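PDB 3DAO: putative Phosphate from Eubacterium rectale, which probably hydrolyses phosphorylated substrates, as many haloacid dehalogenase-like hydrolases do, although its own substrate is not established. Local coordinates for residues Gly109-Val114 with Asp157-Asp162; Asp122-Ala125 with Phe130-Ala133; Ile167-Phe172 with Pro183-Ala188. All coordinates share one frame; numbering follows the deposited sequence. Where two conformers were deposited one is given.

Overall arrangement
All three interactions belong to the six-stranded mixed sheet and its surroundings, a part of the chain separate from the eight-stranded sheet and probably the cap of this haloacid dehalogenase-like hydrolase. Interaction 2 joins two strands of that sheet through backbone hydrogen bonds, whereas interactions 1 and 3 bring side chains of flanking elements together. Interaction 3 is buried and wholly apolar, between strand 168-172 and helix 185-189. Interaction 1, nearer the surface, combines a small apolar patch with water-bridged polar groups. Strands 122-126 and 168-172 are neighbours, which ties interaction 2 to interaction 3, and helix 104-117, a partner in interaction 1, touches both strands and helix 185-189.

Interaction 1: residues Gly109-Val114 with Asp157-Asp162; sequences GMCRMV and DITRLD
C111 and R112 of helix 104-117 meet I158 and T159 in a small helix-to-loop contact, half apolar and half water-mediated, against one side of the six-stranded sheet. C111 CB meets the methyl T159 CG2 at 3.6 Å, and C111 SG lies 3.7 Å from I158 CG2. With chi1 of T159 at 68°, OG1 sits between the backbone N and the carbonyl carbon, leaving CG2 for the helix. T159 OG1 donates to D157 OD1 over 2.6 Å, and the backbone N of T159 reaches the same oxygen at 2.8 Å, closing an Asx turn. Both donors come from one face of the carboxylate plane, OG1 on the syn side and N on the anti side, a double grip that fixes the threonine.

R112 reaches out as an extended chain, with its NH2 4.0 Å from T159 CB. Water 1, in the guanidinium plane, accepts from R112 NE at 2.7 Å and donates to T159 OG1 at 3.0 Å, linking R112 to T159, which share no direct hydrogen bond. K108 of the same helix holds the carbonyl oxygens of T159 and L161, C111 also touches Y123 and F169 on the sheet, and I158 packs on A125 of strand 122-126.

Interaction 2: residues Asp122-Ala125 with Phe130-Ala133; sequences DYFA and FCFA
A125 and F132 face each other as an antiparallel hydrogen-bonded pair and carry the two backbone hydrogen bonds of the contact. A125 N donates to F132 O at 3.1 Å, and F132 N returns a shorter bond of 2.8 Å to A125 O. F132 CD2 comes within 3.4 Å of A125 O, which lies at the ring's edge. Strands 122-126 and 131-133 form a beta hairpin inside the six-stranded sheet, with strand 168-172 beside the first strand and strand 152-154 beside the second.

On the face that carries F124 and A133, side chains meet. With CG beside the backbone N (chi1 -54°), F124 turns its CD1 edge to A133 CB at 3.7 Å, while C131 SG touches F124 CB at the same distance. I140 and L144 of helix 139-146 also touch F124; with an alanine here they would probably face a gap, and A133 CB would lose its aromatic neighbour.

Toward F130 the contact slackens. C131 and F130 are partly exposed, and the F130 side chain makes no contact with 122-125. Instead F130 CD1 lies 4.0 Å above the F132 plane, and R153 makes a cation-pi contact with F130.

Interaction 3: residues Ile167-Phe172 with Pro183-Ala188; sequences IKFTVF and PVFIPA
V171 and F185 mark the nearest backbone approach, yet their CA atoms are still 10.1 Å apart, so the extended strand 168-172 and the start of helix 185-189 meet through side chains alone. The helix begins right after V184, at the N-cap position, and the bond from A188 N to V184 O (2.9 Å) belongs to its first turn. Where strand 168-172 begins, I167 and K168 both face A126 of strand 122-126 in a classic beta bulge. Beyond the bulge the usual alternation sets in, F169 and V171 pointing toward the helix and T170 away from it.

F185 spans the separation. Its CG stands anti to the backbone N (chi1 -174°), which sends the ring down toward the sheet with CZ leading. That one carbon does the touching: V171 CG2 lies 4.0 Å from F185 CZ, over a face of the F185 ring, and F169 CE2 is also 4.0 Å from F185 CZ.

Helix 104-117 packs beside this meeting, with M113 and V114 touching F185 and with M110 and C111 touching F169, while C205 of strand 202-207 also reaches F185. The contact itself is small and consists entirely of carbon atoms at van der Waals distance, and no hydrogen bond crosses it, so its hold on the short helix rests on hydrophobic burial rather than directional bonds.

Interaction 1: residues Gly109-Val114 with Asp157-Asp162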
loop_
_atom_site.group_PDB
_atom_site.type_symbol
_atom_site.label_atom_id
_atom_site.label_comp_id
_atom_site.label_asym_id
_atom_site.label_seq_id
_atom_site.Cartn_x
_atom_site.Cartn_y
_atom_site.Cartn_z
ATOM N N GLY A 109 -8.971 0.677 21.126
ATOM C CA GLY A 109 -9.857 -0.447 21.453
ATOM C C GLY A 109 -9.242 -1.796 21.047
ATOM O O GLY A 109 -9.306 -2.808 21.780
HETATM N N MSE A 110 -8.643 -1.800 19.860
HETATM C CA MSE A 110 -7.938 -2.989 19.337
HETATM C C MSE A 110 -6.773 -3.350 20.250
HETATM O O MSE A 110 -6.575 -4.519 20.573
HETATM C CB MSE A 110 -7.453 -2.776 17.919
HETATM C CG MSE A 110 -8.586 -2.750 16.941
HETATM SE SE MSE A 110 -7.954 -2.189 15.208
HETATM C CE MSE A 110 -9.553 -2.624 14.137
ATOM N N CYS A 111 -6.000 -2.346 20.631
ATOM C CA CYS A 111 -4.849 -2.543 21.532
ATOM C C CYS A 111 -5.313 -3.238 22.811
ATOM O O CYS A 111 -4.744 -4.226 23.269
ATOM C CB CYS A 111 -4.230 -1.213 21.951
ATOM S SG CYS A 111 -3.191 -0.322 20.739
ATOM N N ARG A 112 -6.346 -2.665 23.432
ATOM C CA ARG A 112 -6.848 -3.217 24.721
ATOM C C ARG A 112 -7.324 -4.619 24.599
ATOM O O ARG A 112 -7.033 -5.473 25.462
ATOM C CB ARG A 112 -7.951 -2.332 25.309
ATOM C CG ARG A 112 -7.412 -1.001 25.666
ATOM C CD ARG A 112 -8.473 -0.059 26.189
ATOM N NE ARG A 112 -7.873 1.233 26.487
ATOM C CZ ARG A 112 -8.192 2.345 25.835
ATOM N NH1 ARG A 112 -9.194 2.360 24.976
ATOM N NH2 ARG A 112 -7.583 3.453 26.130
HETATM N N MSE A 113 -7.976 -4.901 23.477
HETATM C CA MSE A 113 -8.501 -6.240 23.241
HETATM C C MSE A 113 -7.383 -7.257 23.023
HETATM O O MSE A 113 -7.431 -8.372 23.559
HETATM C CB MSE A 113 -9.494 -6.282 22.088
HETATM C CG MSE A 113 -9.916 -7.698 21.737
HETATM SE SE MSE A 113 -11.313 -7.772 20.387
HETATM C CE MSE A 113 -12.826 -7.002 21.372
ATOM N N VAL A 114 -6.364 -6.878 22.249
ATOM C CA VAL A 114 -5.283 -7.830 21.985
ATOM C C VAL A 114 -4.535 -8.107 23.291
ATOM O O VAL A 114 -4.260 -9.243 23.648
ATOM C CB VAL A 114 -4.360 -7.358 20.864
ATOM C CG1 VAL A 114 -3.165 -8.365 20.684
ATOM C CG2 VAL A 114 -5.169 -7.213 19.557
ATOM N N ASP A 157 3.451 2.234 26.323
ATOM C CA ASP A 157 2.014 1.929 26.174
ATOM C C ASP A 157 1.396 2.708 25.032
ATOM O O ASP A 157 1.230 3.911 25.089
ATOM C CB ASP A 157 1.325 2.249 27.527
ATOM C CG ASP A 157 -0.138 1.888 27.579
ATOM O OD1 ASP A 157 -0.807 1.650 26.555
ATOM O OD2 ASP A 157 -0.655 1.869 28.720
ATOM N N ILE A 158 1.056 1.974 23.979
ATOM C CA ILE A 158 0.492 2.583 22.772
ATOM C C ILE A 158 -0.822 3.315 23.076
ATOM O O ILE A 158 -1.136 4.315 22.443
ATOM C CB ILE A 158 0.325 1.529 21.639
ATOM C CG1 ILE A 158 1.713 1.086 21.146
ATOM C CG2 ILE A 158 -0.394 2.079 20.486
ATOM C CD1 ILE A 158 1.658 -0.101 20.154
ATOM N N THR A 159 -1.557 2.844 24.081
ATOM C CA THR A 159 -2.875 3.438 24.379
ATOM C C THR A 159 -2.709 4.774 25.074
ATOM O O THR A 159 -3.679 5.490 25.274
ATOM C CB THR A 159 -3.798 2.546 25.248
ATOM O OG1 THR A 159 -3.272 2.432 26.581
ATOM C CG2 THR A 159 -3.984 1.162 24.636
ATOM N N ARG A 160 -1.476 5.125 25.393
ATOM C CA ARG A 160 -1.196 6.391 26.068
ATOM C C ARG A 160 -0.668 7.421 25.075
ATOM O O ARG A 160 -0.402 8.554 25.423
ATOM C CB ARG A 160 -0.294 6.186 27.299
ATOM C CG ARG A 160 -1.020 5.377 28.398
ATOM C CD ARG A 160 -0.340 5.412 29.752
ATOM N NE ARG A 160 -1.216 4.918 30.820
ATOM C CZ ARG A 160 -1.045 3.785 31.497
ATOM N NH1 ARG A 160 -0.001 2.994 31.246
ATOM N NH2 ARG A 160 -1.919 3.452 32.446
ATOM N N LEU A 161 -0.591 7.028 23.810
ATOM C CA LEU A 161 -0.153 7.959 22.778
ATOM C C LEU A 161 -1.296 8.878 22.381
ATOM O O LEU A 161 -2.474 8.537 22.420
ATOM C CB LEU A 161 0.354 7.255 21.530
ATOM C CG LEU A 161 1.534 6.327 21.730
ATOM C CD1 LEU A 161 1.790 5.553 20.452
ATOM C CD2 LEU A 161 2.758 7.146 22.145
ATOM N N ASP A 162 -0.906 10.077 22.003
ATOM C CA ASP A 162 -1.852 11.086 21.576
ATOM C C ASP A 162 -1.497 11.442 20.159
ATOM O O ASP A 162 -0.611 12.245 19.921
ATOM C CB ASP A 162 -1.723 12.323 22.461
ATOM C CG ASP A 162 -2.707 13.395 22.095
ATOM O OD1 ASP A 162 -3.803 13.050 21.601
ATOM O OD2 ASP A 162 -2.390 14.578 22.327
HETATM O O HOH W 1 -5.575 1.126 27.983
HETATM O O HOH W 2 -4.956 4.211 28.283
#

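Interaction 2: residues Asp122-Ala125 with Phe130-Ala133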
loop_
_atom_site.group_PDB
_atom_site.type_symbol
_atom_site.label_atom_id
_atom_site.label_comp_id
_atom_site.label_asym_id
_atom_site.label_seq_id
_atom_site.Cartn_x
_atom_site.Cartn_y
_atom_site.Cartn_z
ATOM N N ASP A 122 1.418 -10.206 19.766
ATOM C CA ASP A 122 1.954 -8.872 19.867
ATOM C C ASP A 122 1.202 -7.934 18.911
ATOM O O ASP A 122 0.407 -8.353 18.063
ATOM C CB ASP A 122 3.420 -8.905 19.533
ATOM C CG ASP A 122 4.182 -9.738 20.537
ATOM O OD1 ASP A 122 4.264 -9.323 21.723
ATOM O OD2 ASP A 122 4.659 -10.809 20.151
ATOM N N TYR A 123 1.467 -6.652 19.034
ATOM C CA TYR A 123 0.780 -5.685 18.159
ATOM C C TYR A 123 1.602 -4.442 17.930
ATOM O O TYR A 123 2.527 -4.130 18.687
ATOM C CB TYR A 123 -0.631 -5.351 18.654
ATOM C CG TYR A 123 -0.724 -4.933 20.086
ATOM C CD1 TYR A 123 -0.827 -5.884 21.100
ATOM C CD2 TYR A 123 -0.743 -3.581 20.441
ATOM C CE1 TYR A 123 -0.935 -5.514 22.412
ATOM C CE2 TYR A 123 -0.853 -3.198 21.776
ATOM C CZ TYR A 123 -0.953 -4.168 22.753
ATOM O OH TYR A 123 -1.055 -3.813 24.089
ATOM N N PHE A 124 1.248 -3.768 16.850
ATOM C CA PHE A 124 1.957 -2.576 16.390
ATOM C C PHE A 124 0.975 -1.554 15.881
ATOM O O PHE A 124 -0.103 -1.908 15.390
ATOM C CB PHE A 124 2.912 -2.943 15.238
ATOM C CG PHE A 124 3.876 -4.061 15.585
ATOM C CD1 PHE A 124 5.091 -3.773 16.192
ATOM C CD2 PHE A 124 3.538 -5.370 15.341
ATOM C CE1 PHE A 124 5.952 -4.788 16.552
ATOM C CE2 PHE A 124 4.366 -6.383 15.702
ATOM C CZ PHE A 124 5.583 -6.105 16.299
ATOM N N ALA A 125 1.325 -0.291 16.036
ATOM C CA ALA A 125 0.466 0.801 15.533
ATOM C C ALA A 125 1.346 1.705 14.669
ATOM O O ALA A 125 2.361 2.230 15.139
ATOM C CB ALA A 125 -0.144 1.575 16.691
ATOM N N PHE A 130 6.543 6.205 10.956
ATOM C CA PHE A 130 7.148 5.182 11.780
ATOM C C PHE A 130 6.101 4.287 12.369
ATOM O O PHE A 130 4.901 4.519 12.231
ATOM C CB PHE A 130 8.022 5.798 12.874
ATOM C CG PHE A 130 7.451 7.044 13.460
ATOM C CD1 PHE A 130 6.383 6.980 14.314
ATOM C CD2 PHE A 130 7.957 8.275 13.113
ATOM C CE1 PHE A 130 5.847 8.125 14.828
ATOM C CE2 PHE A 130 7.418 9.415 13.614
ATOM C CZ PHE A 130 6.363 9.344 14.464
ATOM N N CYS A 131 6.612 3.262 13.018
ATOM C CA CYS A 131 5.782 2.220 13.612
ATOM C C CYS A 131 6.101 2.015 15.071
ATOM O O CYS A 131 7.253 1.756 15.451
ATOM C CB CYS A 131 5.980 0.926 12.859
ATOM S SG CYS A 131 4.767 -0.361 13.378
ATOM N N PHE A 132 5.062 2.177 15.884
ATOM C CA PHE A 132 5.142 1.999 17.338
ATOM C C PHE A 132 5.032 0.543 17.774
ATOM O O PHE A 132 4.220 -0.233 17.264
ATOM C CB PHE A 132 4.011 2.757 18.039
ATOM C CG PHE A 132 4.090 4.237 17.914
ATOM C CD1 PHE A 132 5.011 4.955 18.666
ATOM C CD2 PHE A 132 3.207 4.923 17.099
ATOM C CE1 PHE A 132 5.075 6.336 18.581
ATOM C CE2 PHE A 132 3.268 6.310 17.003
ATOM C CZ PHE A 132 4.212 7.016 17.758
ATOM N N ALA A 133 5.879 0.201 18.736
ATOM C CA ALA A 133 5.933 -1.139 19.327
ATOM C C ALA A 133 6.158 -1.003 20.822
ATOM O O ALA A 133 6.830 -0.077 21.252
ATOM C CB ALA A 133 7.100 -1.984 18.725
#

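Interaction 3: residues Ile167-Phe172 with Pro183-Ala188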
loop_
_atom_site.group_PDB
_atom_site.type_symbol
_atom_site.label_atom_id
_atom_site.label_comp_id
_atom_site.label_asym_id
_atom_site.label_seq_id
_atom_site.Cartn_x
_atom_site.Cartn_y
_atom_site.Cartn_z
ATOM N N ILE A 167 -2.462 4.908 10.987
ATOM C CA ILE A 167 -2.981 4.428 9.722
ATOM C C ILE A 167 -3.103 2.923 9.639
ATOM O O ILE A 167 -3.808 2.385 8.778
ATOM C CB ILE A 167 -2.172 4.984 8.482
ATOM C CG1 ILE A 167 -0.703 4.555 8.534
ATOM C CG2 ILE A 167 -2.426 6.523 8.313
ATOM C CD1 ILE A 167 0.059 4.840 7.226
ATOM N N LYS A 168 -2.491 2.235 10.600
ATOM C CA LYS A 168 -2.568 0.759 10.614
ATOM C C LYS A 168 -2.327 0.219 12.016
ATOM O O LYS A 168 -1.497 0.725 12.735
ATOM C CB LYS A 168 -1.528 0.149 9.683
ATOM C CG LYS A 168 -1.546 -1.407 9.665
ATOM C CD LYS A 168 -0.599 -1.977 8.638
ATOM C CE LYS A 168 0.859 -1.705 8.987
ATOM N NZ LYS A 168 1.766 -2.362 7.966
ATOM N N PHE A 169 -3.129 -0.776 12.367
ATOM C CA PHE A 169 -2.961 -1.528 13.601
ATOM C C PHE A 169 -2.778 -2.968 13.146
ATOM O O PHE A 169 -3.590 -3.508 12.388
ATOM C CB PHE A 169 -4.155 -1.399 14.533
ATOM C CG PHE A 169 -4.055 -2.300 15.760
ATOM C CD1 PHE A 169 -3.494 -1.849 16.914
ATOM C CD2 PHE A 169 -4.535 -3.591 15.723
ATOM C CE1 PHE A 169 -3.376 -2.669 18.027
ATOM C CE2 PHE A 169 -4.439 -4.406 16.848
ATOM C CZ PHE A 169 -3.859 -3.922 17.995
ATOM N N THR A 170 -1.697 -3.570 13.609
ATOM C CA THR A 170 -1.323 -4.901 13.205
ATOM C C THR A 170 -1.115 -5.854 14.370
ATOM O O THR A 170 -0.434 -5.529 15.350
ATOM C CB THR A 170 0.007 -4.832 12.423
ATOM O OG1 THR A 170 -0.206 -4.096 11.196
ATOM C CG2 THR A 170 0.545 -6.234 12.073
ATOM N N VAL A 171 -1.690 -7.044 14.228
ATOM C CA VAL A 171 -1.518 -8.124 15.224
ATOM C C VAL A 171 -0.533 -9.128 14.656
ATOM O O VAL A 171 -0.574 -9.451 13.480
ATOM C CB VAL A 171 -2.840 -8.863 15.520
ATOM C CG1 VAL A 171 -2.673 -9.733 16.763
ATOM C CG2 VAL A 171 -4.027 -7.832 15.680
ATOM N N PHE A 172 0.357 -9.593 15.518
ATOM C CA PHE A 172 1.352 -10.609 15.197
ATOM C C PHE A 172 1.339 -11.795 16.149
ATOM O O PHE A 172 1.142 -11.674 17.365
ATOM C CB PHE A 172 2.772 -10.020 15.251
ATOM C CG PHE A 172 3.859 -11.058 15.064
ATOM C CD1 PHE A 172 4.168 -11.510 13.812
ATOM C CD2 PHE A 172 4.568 -11.562 16.143
ATOM C CE1 PHE A 172 5.164 -12.480 13.616
ATOM C CE2 PHE A 172 5.574 -12.517 15.937
ATOM C CZ PHE A 172 5.844 -12.967 14.687
ATOM N N PRO A 183 -12.032 -16.008 16.758
ATOM C CA PRO A 183 -13.201 -16.183 17.642
ATOM C C PRO A 183 -13.860 -14.909 18.115
ATOM O O PRO A 183 -15.085 -14.884 18.282
ATOM C CB PRO A 183 -12.611 -16.914 18.835
ATOM C CG PRO A 183 -11.462 -17.638 18.281
ATOM C CD PRO A 183 -10.877 -16.777 17.232
ATOM N N VAL A 184 -13.061 -13.870 18.341
ATOM C CA VAL A 184 -13.580 -12.568 18.840
ATOM C C VAL A 184 -13.069 -11.316 18.105
ATOM O O VAL A 184 -13.829 -10.442 17.719
ATOM C CB VAL A 184 -13.265 -12.379 20.337
ATOM C CG1 VAL A 184 -13.714 -11.003 20.837
ATOM C CG2 VAL A 184 -13.890 -13.521 21.205
ATOM N N PHE A 185 -11.758 -11.215 17.929
ATOM C CA PHE A 185 -11.186 -9.993 17.353
ATOM C C PHE A 185 -11.723 -9.602 15.975
ATOM O O PHE A 185 -12.176 -8.464 15.773
ATOM C CB PHE A 185 -9.651 -10.079 17.271
ATOM C CG PHE A 185 -9.003 -8.810 16.824
ATOM C CD1 PHE A 185 -8.805 -8.559 15.472
ATOM C CD2 PHE A 185 -8.562 -7.879 17.722
ATOM C CE1 PHE A 185 -8.206 -7.393 15.040
ATOM C CE2 PHE A 185 -7.972 -6.703 17.282
ATOM C CZ PHE A 185 -7.798 -6.466 15.942
ATOM N N ILE A 186 -11.704 -10.563 15.065
ATOM C CA ILE A 186 -12.165 -10.319 13.698
ATOM C C ILE A 186 -13.664 -9.936 13.694
ATOM O O ILE A 186 -14.034 -8.888 13.143
ATOM C CB ILE A 186 -11.796 -11.488 12.748
ATOM C CG1 ILE A 186 -10.262 -11.539 12.601
ATOM C CG2 ILE A 186 -12.470 -11.323 11.386
ATOM C CD1 ILE A 186 -9.704 -12.692 11.755
ATOM N N PRO A 187 -14.526 -10.741 14.328
ATOM C CA PRO A 187 -15.916 -10.248 14.257
ATOM C C PRO A 187 -16.197 -8.974 15.044
ATOM O O PRO A 187 -17.137 -8.244 14.731
ATOM C CB PRO A 187 -16.735 -11.417 14.782
ATOM C CG PRO A 187 -15.786 -12.282 15.563
ATOM C CD PRO A 187 -14.461 -12.125 14.836
ATOM N N ALA A 188 -15.389 -8.698 16.056
ATOM C CA ALA A 188 -15.586 -7.510 16.842
ATOM C C ALA A 188 -15.207 -6.241 16.100
ATOM O O ALA A 188 -15.675 -5.179 16.457
ATOM C CB ALA A 188 -14.839 -7.584 18.190
#